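Local coordinates for angiopoietin-related protein 3 (Homo sapiens, PDB 6EUA) that raises plasma triglycerides by inhibiting lipoprotein lipase, and through its fibrinogen-like domain, the part present here, mediates endothelial cell adhesion, at residues 49-54 with 213-218; 61-66 with 164-169; 110-115 with 136-141; 175-180 with 200-205. All blocks are in the same frame, centred on the assembly; numbering follows the deposited sequence.

Contact 1. Residues 49-54 with 213-218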
# COMPACT_ATOMS: atom_id res chain seq x y z
N TRP A 49 14.45 8.07 -4.58
CA TRP A 49 13.75 8.93 -5.53
C TRP A 49 12.39 9.30 -4.94
O TRP A 49 11.81 8.53 -4.18
CB TRP A 49 13.53 8.24 -6.91
CG TRP A 49 14.80 7.82 -7.63
CD1 TRP A 49 15.57 6.72 -7.36
CD2 TRP A 49 15.46 8.51 -8.71
NE1 TRP A 49 16.66 6.68 -8.20
CE2 TRP A 49 16.61 7.75 -9.04
CE3 TRP A 49 15.19 9.68 -9.42
CZ2 TRP A 49 17.49 8.14 -10.08
CZ3 TRP A 49 16.05 10.06 -10.45
CH2 TRP A 49 17.20 9.29 -10.76
N THR A 50 11.88 10.48 -5.31
CA THR A 50 10.46 10.79 -5.12
C THR A 50 9.70 10.35 -6.37
O THR A 50 10.00 10.82 -7.47
CB THR A 50 10.22 12.29 -4.85
OG1 THR A 50 10.95 12.71 -3.69
CG2 THR A 50 8.72 12.57 -4.64
N LEU A 51 8.74 9.45 -6.22
CA LEU A 51 7.93 9.02 -7.36
C LEU A 51 6.86 10.07 -7.63
O LEU A 51 6.04 10.36 -6.76
CB LEU A 51 7.28 7.67 -7.08
CG LEU A 51 6.41 6.98 -8.14
CD1 LEU A 51 7.20 6.74 -9.45
CD2 LEU A 51 5.90 5.66 -7.60
N ILE A 52 6.86 10.66 -8.83
CA ILE A 52 5.88 11.70 -9.15
C ILE A 52 4.80 11.23 -10.11
O ILE A 52 3.76 11.91 -10.22
CB ILE A 52 6.56 12.99 -9.68
CG1 ILE A 52 7.28 12.71 -11.01
CG2 ILE A 52 7.52 13.56 -8.62
CD1 ILE A 52 7.55 13.97 -11.83
N GLN A 53 4.98 10.10 -10.79
CA GLN A 53 3.96 9.58 -11.69
C GLN A 53 4.09 8.06 -11.72
O GLN A 53 5.21 7.53 -11.72
CB GLN A 53 4.10 10.16 -13.11
CG GLN A 53 3.02 9.70 -14.11
CD GLN A 53 3.45 8.57 -15.03
OE1 GLN A 53 4.18 7.66 -14.63
NE2 GLN A 53 2.97 8.60 -16.27
N HIS A 54 2.96 7.36 -11.78
CA HIS A 54 2.97 5.90 -11.81
C HIS A 54 1.76 5.42 -12.59
O HIS A 54 0.63 5.79 -12.26
CB HIS A 54 2.94 5.30 -10.40
CG HIS A 54 3.36 3.87 -10.35
ND1 HIS A 54 3.85 3.20 -11.45
CD2 HIS A 54 3.35 2.97 -9.34
CE1 HIS A 54 4.14 1.95 -11.12
NE2 HIS A 54 3.83 1.78 -9.84
N SER A 213 3.58 0.11 -18.58
CA SER A 213 3.60 0.75 -17.27
C SER A 213 4.72 1.77 -17.25
O SER A 213 5.75 1.59 -17.91
CB SER A 213 3.74 -0.29 -16.14
OG SER A 213 4.98 -0.97 -16.21
N THR A 214 4.51 2.86 -16.51
CA THR A 214 5.48 3.95 -16.45
C THR A 214 5.72 4.35 -15.00
O THR A 214 4.83 4.25 -14.15
CB THR A 214 5.01 5.21 -17.24
OG1 THR A 214 3.85 5.81 -16.61
CG2 THR A 214 4.70 4.86 -18.70
N LYS A 215 6.93 4.83 -14.73
CA LYS A 215 7.25 5.57 -13.52
C LYS A 215 8.04 6.80 -13.91
O LYS A 215 8.91 6.74 -14.79
CB LYS A 215 8.09 4.75 -12.53
CG LYS A 215 7.35 3.66 -11.76
CD LYS A 215 8.34 2.83 -10.98
CE LYS A 215 7.69 1.67 -10.24
NZ LYS A 215 8.41 1.32 -8.99
N MET A 216 7.75 7.92 -13.25
CA MET A 216 8.58 9.11 -13.32
C MET A 216 9.08 9.42 -11.92
O MET A 216 8.28 9.51 -10.98
CB MET A 216 7.81 10.29 -13.91
CG MET A 216 7.13 9.93 -15.25
SD MET A 216 6.31 11.33 -16.04
CE MET A 216 7.73 12.37 -16.34
N LEU A 217 10.40 9.57 -11.77
CA LEU A 217 11.05 9.68 -10.47
C LEU A 217 12.06 10.83 -10.46
O LEU A 217 12.81 11.00 -11.42
CB LEU A 217 11.78 8.38 -10.11
CG LEU A 217 10.86 7.16 -9.98
CD1 LEU A 217 11.24 6.09 -10.98
CD2 LEU A 217 10.88 6.64 -8.55
N ILE A 218 12.11 11.58 -9.36
CA ILE A 218 13.05 12.70 -9.25
C ILE A 218 13.86 12.60 -7.97
O ILE A 218 13.43 12.00 -6.97
CB ILE A 218 12.35 14.07 -9.32
CG1 ILE A 218 11.53 14.34 -8.05
CG2 ILE A 218 11.48 14.17 -10.57
CD1 ILE A 218 10.79 15.69 -8.08
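Backbone bonds join the two antiparallel strands. Thr50 and Ile218 form a hydrogen-bonded pair, with Thr50 N 2.7 Å from Ile218 O nearly along its C=O axis. Next, Met216 O takes Ile52 N at 2.8 Å and, weakly, Gln53 N; Met216 N returns to Gln53 O. With Ile52 and Gln53 both facing Met216, this is a classic beta bulge in the large antiparallel sheet of the fibrinogen C-terminal domain, where strand 213-220 lies between strands 47-55 and 96-104. Among the side chains, Thr214 OG1 donates to a lone pair of Gln53 OE1 at 2.7 Å, the glutamine chain being bent at chi2 (-99°) while its NE2 goes to Asn181. An alanine at Gln53 would remove the acceptor of Thr214 OG1 and the donor to Asn181, and would probably loosen the link to the Asn181 loop. His54 ND1 donates to Thr214 O, 3.1 Å away in the ring plane, and the extended Lys215 chain runs alongside the imidazole to a salt bridge with Asp42. Apolar contacts lie on both sheet faces: Leu217 CD2 meets Trp49 CB at 3.5 Å and packs on Leu51 CD1, whereas Ile52 CG2 crosses Ile218 CD1 at 3.9 Å against helix 84-91.

Contact 2. Residues 61-66 with 164-169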
# COMPACT_ATOMS: atom_id res chain seq x y z
N ASN A 61 -8.05 7.30 -15.12
CA ASN A 61 -8.16 8.22 -16.24
C ASN A 61 -7.15 9.36 -16.08
O ASN A 61 -7.25 10.13 -15.11
CB ASN A 61 -9.58 8.77 -16.35
CG ASN A 61 -9.83 9.51 -17.67
OD1 ASN A 61 -8.90 9.86 -18.40
ND2 ASN A 61 -11.10 9.72 -17.99
N PHE A 62 -6.21 9.48 -17.01
CA PHE A 62 -5.23 10.57 -16.93
C PHE A 62 -5.63 11.80 -17.75
O PHE A 62 -4.86 12.77 -17.79
CB PHE A 62 -3.84 10.07 -17.34
CG PHE A 62 -3.04 9.54 -16.18
CD1 PHE A 62 -3.50 8.45 -15.46
CD2 PHE A 62 -1.85 10.15 -15.78
CE1 PHE A 62 -2.80 7.97 -14.37
CE2 PHE A 62 -1.14 9.66 -14.69
CZ PHE A 62 -1.61 8.57 -13.99
N ASN A 63 -6.79 11.80 -18.40
CA ASN A 63 -7.21 12.97 -19.15
C ASN A 63 -7.92 13.97 -18.24
O ASN A 63 -9.10 14.28 -18.39
CB ASN A 63 -8.10 12.58 -20.32
CG ASN A 63 -8.33 13.73 -21.27
OD1 ASN A 63 -7.51 14.64 -21.35
ND2 ASN A 63 -9.45 13.70 -21.98
N GLU A 64 -7.16 14.49 -17.29
CA GLU A 64 -7.68 15.29 -16.20
C GLU A 64 -7.55 16.78 -16.49
O GLU A 64 -6.86 17.22 -17.42
CB GLU A 64 -6.96 14.94 -14.89
CG GLU A 64 -7.57 13.76 -14.15
CD GLU A 64 -8.90 14.09 -13.50
OE1 GLU A 64 -9.57 13.15 -13.02
OE2 GLU A 64 -9.29 15.29 -13.46
N THR A 65 -8.23 17.57 -15.66
CA THR A 65 -8.25 19.01 -15.79
C THR A 65 -6.91 19.60 -15.38
O THR A 65 -6.08 18.96 -14.72
CB THR A 65 -9.33 19.62 -14.89
OG1 THR A 65 -9.31 18.96 -13.61
CG2 THR A 65 -10.70 19.44 -15.52
N TRP A 66 -6.73 20.87 -15.76
CA TRP A 66 -5.58 21.64 -15.31
C TRP A 66 -5.51 21.67 -13.78
O TRP A 66 -4.44 21.46 -13.20
CB TRP A 66 -5.64 23.06 -15.88
CG TRP A 66 -4.51 23.94 -15.44
CD1 TRP A 66 -4.53 24.87 -14.44
CD2 TRP A 66 -3.18 23.97 -15.99
NE1 TRP A 66 -3.30 25.48 -14.33
CE2 TRP A 66 -2.46 24.95 -15.27
CE3 TRP A 66 -2.54 23.28 -17.02
CZ2 TRP A 66 -1.12 25.24 -15.55
CZ3 TRP A 66 -1.21 23.58 -17.29
CH2 TRP A 66 -0.52 24.55 -16.56
N GLY A 164 -0.98 15.29 -27.84
CA GLY A 164 -1.47 15.92 -26.63
C GLY A 164 -2.98 15.99 -26.52
O GLY A 164 -3.48 16.63 -25.59
N TYR A 165 -3.72 15.35 -27.43
CA TYR A 165 -5.18 15.42 -27.37
C TYR A 165 -5.74 14.83 -26.08
O TYR A 165 -6.88 15.15 -25.72
CB TYR A 165 -5.80 14.73 -28.58
CG TYR A 165 -5.89 13.22 -28.48
CD1 TYR A 165 -4.80 12.41 -28.77
CD2 TYR A 165 -7.08 12.61 -28.09
CE1 TYR A 165 -4.89 11.04 -28.67
CE2 TYR A 165 -7.17 11.24 -27.98
CZ TYR A 165 -6.08 10.45 -28.28
OH TYR A 165 -6.18 9.08 -28.17
N SER A 166 -4.98 14.01 -25.35
CA SER A 166 -5.45 13.45 -24.09
C SER A 166 -4.35 13.52 -23.04
O SER A 166 -3.21 13.12 -23.30
CB SER A 166 -5.91 12.00 -24.24
OG SER A 166 -6.46 11.53 -23.03
N GLY A 167 -4.70 14.02 -21.85
CA GLY A 167 -3.77 14.03 -20.74
C GLY A 167 -2.96 15.31 -20.67
O GLY A 167 -2.95 16.15 -21.57
N GLY A 168 -2.27 15.47 -19.54
CA GLY A 168 -1.43 16.63 -19.29
C GLY A 168 0.04 16.29 -19.47
O GLY A 168 0.54 15.33 -18.87
N TRP A 169 0.72 17.09 -20.29
CA TRP A 169 2.10 16.78 -20.68
C TRP A 169 2.82 18.05 -21.10
O TRP A 169 2.20 19.08 -21.37
CB TRP A 169 2.15 15.75 -21.82
CG TRP A 169 3.49 15.06 -21.96
CD1 TRP A 169 4.33 15.07 -23.07
CD2 TRP A 169 4.14 14.26 -20.97
NE1 TRP A 169 5.45 14.32 -22.80
CE2 TRP A 169 5.36 13.81 -21.53
CE3 TRP A 169 3.81 13.88 -19.66
CZ2 TRP A 169 6.25 13.00 -20.81
CZ3 TRP A 169 4.69 13.06 -18.96
CH2 TRP A 169 5.89 12.64 -19.53
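Phe62 O is held by three partners: a hydrogen bond from the Tyr69 hydroxyl, a weak one from Glu64 N, and a CA-H...O contact from Gly167 CA at 3.4 Å. The weak bond closes an inverse gamma turn centred on Asn63, and just before it Asn61 OD1 takes Asn63 N at 2.9 Å in an Asx turn. These turns belong to the loop between strand 47-55 and helix 66-71 of the fibrinogen C-terminal domain, and they meet the loop that leads into strand 169-171. Across the contact, Asn63 OD1 accepts one hydrogen bond, from Gly167 N at 2.9 Å and with an N-H...O angle of 165°. The donor stands above the carbonyl plane, 44° out of it, so the bond is straight at the hydrogen but does not follow a lone pair. CG of Asn63 is anti to its backbone N (chi1 -169°), which carries the amide across to Gly167. Asn63 is an N-glycosylation site of the protein, but no sugar is present on it here. Gly167 takes up backbone angles that call for glycine, since a CB would be jammed against the carbonyl O of Ser166. That same carbonyl receives a weak bond from Asn179 ND2, tying the second loop to its neighbour. Alongside the Asn63 amide, Ser166 OG lies 3.3 Å from Asn63 CB.

Contact 3. Residues 110-115 with 136-141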
# COMPACT_ATOMS: atom_id res chain seq x y z
N HIS A 110 13.08 -0.47 -19.50
CA HIS A 110 13.90 0.60 -20.04
C HIS A 110 13.91 1.77 -19.07
O HIS A 110 12.90 2.05 -18.42
CB HIS A 110 13.37 1.06 -21.41
CG HIS A 110 13.24 -0.04 -22.41
ND1 HIS A 110 12.05 -0.69 -22.65
CD2 HIS A 110 14.15 -0.60 -23.24
CE1 HIS A 110 12.23 -1.61 -23.58
NE2 HIS A 110 13.50 -1.57 -23.96
N TYR A 111 15.04 2.47 -18.98
CA TYR A 111 15.12 3.68 -18.17
C TYR A 111 15.89 4.75 -18.93
O TYR A 111 16.70 4.46 -19.82
CB TYR A 111 15.80 3.43 -16.82
CG TYR A 111 17.31 3.36 -16.92
CD1 TYR A 111 18.11 4.45 -16.60
CD2 TYR A 111 17.94 2.19 -17.36
CE1 TYR A 111 19.49 4.39 -16.71
CE2 TYR A 111 19.32 2.12 -17.47
CZ TYR A 111 20.09 3.22 -17.15
OH TYR A 111 21.46 3.16 -17.25
N ILE A 112 15.64 6.00 -18.55
CA ILE A 112 16.43 7.12 -19.04
C ILE A 112 16.42 8.20 -17.97
O ILE A 112 15.42 8.43 -17.29
CB ILE A 112 15.93 7.62 -20.41
CG1 ILE A 112 16.72 8.85 -20.87
CG2 ILE A 112 14.43 7.85 -20.40
CD1 ILE A 112 16.43 9.24 -22.33
N GLU A 113 17.57 8.84 -17.79
CA GLU A 113 17.72 9.90 -16.81
C GLU A 113 18.05 11.21 -17.52
O GLU A 113 18.73 11.22 -18.55
CB GLU A 113 18.80 9.56 -15.78
CG GLU A 113 18.42 8.36 -14.93
CD GLU A 113 19.27 8.23 -13.67
OE1 GLU A 113 20.08 9.15 -13.40
OE2 GLU A 113 19.12 7.21 -12.97
N TYR A 114 17.52 12.30 -16.97
CA TYR A 114 17.75 13.65 -17.46
C TYR A 114 18.08 14.55 -16.29
O TYR A 114 17.63 14.33 -15.16
CB TYR A 114 16.53 14.27 -18.14
CG TYR A 114 15.78 13.43 -19.14
CD1 TYR A 114 14.96 12.38 -18.73
CD2 TYR A 114 15.87 13.71 -20.50
CE1 TYR A 114 14.27 11.62 -19.66
CE2 TYR A 114 15.19 12.97 -21.43
CZ TYR A 114 14.38 11.92 -21.01
OH TYR A 114 13.69 11.20 -21.96
N SER A 115 18.84 15.60 -16.59
CA SER A 115 19.01 16.74 -15.71
C SER A 115 18.01 17.81 -16.11
O SER A 115 17.92 18.15 -17.30
CB SER A 115 20.45 17.27 -15.79
OG SER A 115 20.57 18.57 -15.25
N VAL A 136 17.44 3.30 -23.25
CA VAL A 136 16.40 3.53 -24.24
C VAL A 136 16.61 4.93 -24.79
O VAL A 136 16.89 5.87 -24.02
CB VAL A 136 14.99 3.32 -23.64
CG1 VAL A 136 14.58 4.48 -22.72
CG2 VAL A 136 13.96 3.10 -24.73
N PRO A 137 16.56 5.12 -26.11
CA PRO A 137 16.80 6.46 -26.66
C PRO A 137 15.75 7.45 -26.18
O PRO A 137 14.65 7.10 -25.77
CB PRO A 137 16.72 6.25 -28.17
CG PRO A 137 16.84 4.77 -28.38
CD PRO A 137 16.27 4.13 -27.15
N ASN A 138 16.14 8.73 -26.21
CA ASN A 138 15.27 9.80 -25.77
C ASN A 138 14.18 10.08 -26.80
O ASN A 138 14.43 10.04 -28.01
CB ASN A 138 16.09 11.06 -25.52
CG ASN A 138 15.24 12.22 -25.04
OD1 ASN A 138 14.31 12.04 -24.25
ND2 ASN A 138 15.53 13.41 -25.53
N ALA A 139 12.97 10.37 -26.31
CA ALA A 139 11.85 10.76 -27.15
C ALA A 139 11.37 12.19 -26.90
O ALA A 139 10.50 12.66 -27.63
CB ALA A 139 10.65 9.81 -26.94
N ILE A 140 11.91 12.87 -25.89
CA ILE A 140 11.47 14.21 -25.52
C ILE A 140 12.51 15.20 -26.03
O ILE A 140 13.72 14.94 -25.89
CB ILE A 140 11.27 14.32 -23.99
CG1 ILE A 140 10.35 13.20 -23.51
CG2 ILE A 140 10.71 15.68 -23.59
CD1 ILE A 140 10.44 12.91 -22.02
N PRO A 141 12.11 16.31 -26.64
CA PRO A 141 13.10 17.30 -27.12
C PRO A 141 13.96 17.82 -25.98
O PRO A 141 13.46 18.20 -24.93
CB PRO A 141 12.22 18.40 -27.72
CG PRO A 141 10.93 17.73 -28.07
CD PRO A 141 10.73 16.68 -27.01
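Tyr114 OH donates to Asn138 OD1 at 2.5 Å, the chains crossing obliquely, with OD1 in the ring plane at the edge beside CE2. Ring and amide planes stand 70° apart, and the hydroxyl sits 30° out of the carbonyl plane. Ile140 CD1 lies 3.7 Å from the same OH. Nearer the start of the strand, Ile112 CD1 rests 3.7 Å from Asn138 CB, and Val136 wedges beside His110, their CB atoms 3.6 Å apart with the two side chains crossing at about a right angle. Val136 CG1 also packs on Ile112 CG2.

Its own loop holds Asn138. OD1 takes a second bond, from Ile140 N at 3.0 Å, which makes an Asx turn, while ND2 donates to Ile140 O in a very short bond; with two donors on OD1, the amide is held at both ends. CG lies anti to the backbone N (chi1 -179°), carrying the amide toward the tyrosine. A leucine at Asn138 would remove the acceptor of Tyr114 OH and Ile140 N and the donor to Ile140 O, and is likely to leave the loop less firmly placed.

Farther out, Trp201 packs against Tyr114 and Ile140, and its NE1 bonds to Pro137 O. The arrangement is a loop of the fibrinogen C-terminal domain, held by an Asx turn and docked on strand 109-118 of the large antiparallel sheet.

Contact 4. Residues 175-180 with 200-205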
# COMPACT_ATOMS: atom_id res chain seq x y z
N CYS A 175 6.80 18.40 -30.81
CA CYS A 175 5.72 17.46 -30.50
C CYS A 175 6.33 16.10 -30.23
O CYS A 175 7.18 15.99 -29.33
CB CYS A 175 4.68 17.52 -31.63
SG CYS A 175 3.62 19.01 -31.63
N GLY A 176 5.93 15.05 -30.94
CA GLY A 176 6.48 13.72 -30.77
C GLY A 176 5.53 12.80 -30.03
O GLY A 176 4.61 13.23 -29.32
N GLU A 177 5.78 11.50 -30.19
CA GLU A 177 5.08 10.46 -29.44
C GLU A 177 5.88 10.18 -28.17
O GLU A 177 6.76 9.32 -28.14
CB GLU A 177 4.90 9.20 -30.29
CG GLU A 177 3.58 9.12 -31.04
CD GLU A 177 3.62 8.15 -32.20
OE1 GLU A 177 2.72 7.29 -32.29
OE2 GLU A 177 4.55 8.25 -33.04
N ASN A 178 5.56 10.93 -27.11
CA ASN A 178 6.29 10.88 -25.85
C ASN A 178 5.39 11.10 -24.64
O ASN A 178 5.89 11.43 -23.55
CB ASN A 178 7.40 11.94 -25.85
CG ASN A 178 6.85 13.36 -25.67
OD1 ASN A 178 5.70 13.65 -25.98
ND2 ASN A 178 7.68 14.26 -25.15
N ASN A 179 4.07 10.98 -24.78
CA ASN A 179 3.12 11.40 -23.76
C ASN A 179 2.84 10.25 -22.81
O ASN A 179 1.89 9.49 -22.98
CB ASN A 179 1.84 11.93 -24.39
CG ASN A 179 0.87 12.52 -23.37
OD1 ASN A 179 1.08 12.43 -22.15
ND2 ASN A 179 -0.21 13.13 -23.87
N LEU A 180 3.65 10.16 -21.75
CA LEU A 180 3.44 9.14 -20.73
C LEU A 180 2.15 9.35 -19.94
O LEU A 180 1.70 8.43 -19.26
CB LEU A 180 4.63 9.09 -19.78
CG LEU A 180 5.98 8.86 -20.45
CD1 LEU A 180 7.02 8.56 -19.39
CD2 LEU A 180 5.92 7.73 -21.49
N SER A 200 2.83 4.95 -25.77
CA SER A 200 3.81 4.97 -26.85
C SER A 200 5.00 5.84 -26.49
O SER A 200 4.85 6.91 -25.89
CB SER A 200 3.19 5.47 -28.15
OG SER A 200 1.99 4.78 -28.45
N TRP A 201 6.19 5.38 -26.89
CA TRP A 201 7.44 6.11 -26.66
C TRP A 201 8.28 6.00 -27.94
O TRP A 201 8.99 5.01 -28.15
CB TRP A 201 8.18 5.57 -25.45
CG TRP A 201 9.48 6.25 -25.16
CD1 TRP A 201 10.72 5.88 -25.61
CD2 TRP A 201 9.67 7.39 -24.32
NE1 TRP A 201 11.67 6.73 -25.11
CE2 TRP A 201 11.06 7.67 -24.31
CE3 TRP A 201 8.81 8.22 -23.59
CZ2 TRP A 201 11.60 8.74 -23.60
CZ3 TRP A 201 9.35 9.28 -22.87
CH2 TRP A 201 10.74 9.53 -22.89
N LYS A 202 8.19 7.02 -28.79
CA LYS A 202 8.84 7.03 -30.09
C LYS A 202 10.10 7.87 -30.00
O LYS A 202 10.03 9.09 -29.87
CB LYS A 202 7.90 7.55 -31.17
CG LYS A 202 8.37 7.29 -32.59
CD LYS A 202 9.05 8.52 -33.19
CE LYS A 202 8.13 9.72 -33.18
NZ LYS A 202 6.78 9.39 -33.71
N SER A 203 11.25 7.21 -30.08
CA SER A 203 12.50 7.92 -29.96
C SER A 203 12.82 8.70 -31.24
O SER A 203 12.12 8.61 -32.25
CB SER A 203 13.63 6.96 -29.63
OG SER A 203 13.60 5.86 -30.52
N GLN A 204 13.91 9.45 -31.17
CA GLN A 204 14.29 10.35 -32.26
C GLN A 204 14.58 9.58 -33.55
O GLN A 204 14.25 10.06 -34.64
CB GLN A 204 15.51 11.16 -31.82
CG GLN A 204 16.38 10.42 -30.79
CD GLN A 204 17.39 11.31 -30.10
OE1 GLN A 204 17.21 12.53 -30.01
NE2 GLN A 204 18.46 10.71 -29.59
N ASN A 205 15.17 8.39 -33.44
CA ASN A 205 15.54 7.62 -34.62
C ASN A 205 14.31 7.16 -35.40
O ASN A 205 14.29 7.21 -36.63
CB ASN A 205 16.41 6.42 -34.23
CG ASN A 205 15.96 5.73 -32.94
OD1 ASN A 205 14.95 6.11 -32.34
ND2 ASN A 205 16.72 4.74 -32.50
O HOH W 1 1.54 7.56 -25.09
O HOH W 2 2.76 9.26 -26.54
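Lys202 grips Glu177 twice. Its backbone N donates to Glu177 O at 2.8 Å along an almost straight path (176°), and its NZ forms a salt bridge with Glu177 OE2 at 2.6 Å, using the anti lone pair of that oxygen. The lysine chain bends at chi2, chi3 and chi4 and so folds back to the carboxylate; below the charges, the two CB atoms pack 3.5 Å apart. Both residues are partly exposed, so solvent probably moderates the strength of this ion pair.

Next along the strand, two waters bridge the backbones where no direct bond spans them. Water 1 accepts from Ser200 N and probably donates to Asn179 O, 2.9 Å away, while water 2 accepts from Asn179 N at 2.8 Å and probably donates to Ser200 O.

Packing lies on the inner side. Leu180 CD2 sits 3.6 Å from Trp201 CE3, and the indole, with CG anti to the backbone N (chi1 179°), also packs on Ile100 and Leu102. Segment 175-180 starts at the Cys161-Cys175 disulfide and, around the inverse gamma turn centred on Asn179, runs beside the short 199-202/208-211 hairpin of the fibrinogen C-terminal domain.

Contact 1 is the core of the set, a pairing of two sheet strands held chiefly by direct backbone bonds and aliphatic packing. Contacts 2 to 4 all lie farther from the chain centre; contacts 1 and 2 are buried, 3 and 4 partly buried. Contact 3 reaches the same sheet at strand 109-118, but there a loop docks through side chains. Contact 2 joins two loops through a single amide-to-backbone bond and glycines, whereas contact 4 sets a loop against strand 199-202 with a salt bridge and bridging waters. Trp201 of contact 4 packs on residues of contact 3, their centres about 10 Å apart. Trp169 of contact 2 packs on Met216 of contact 1 and Leu180 of contact 4, connecting sheet and loops.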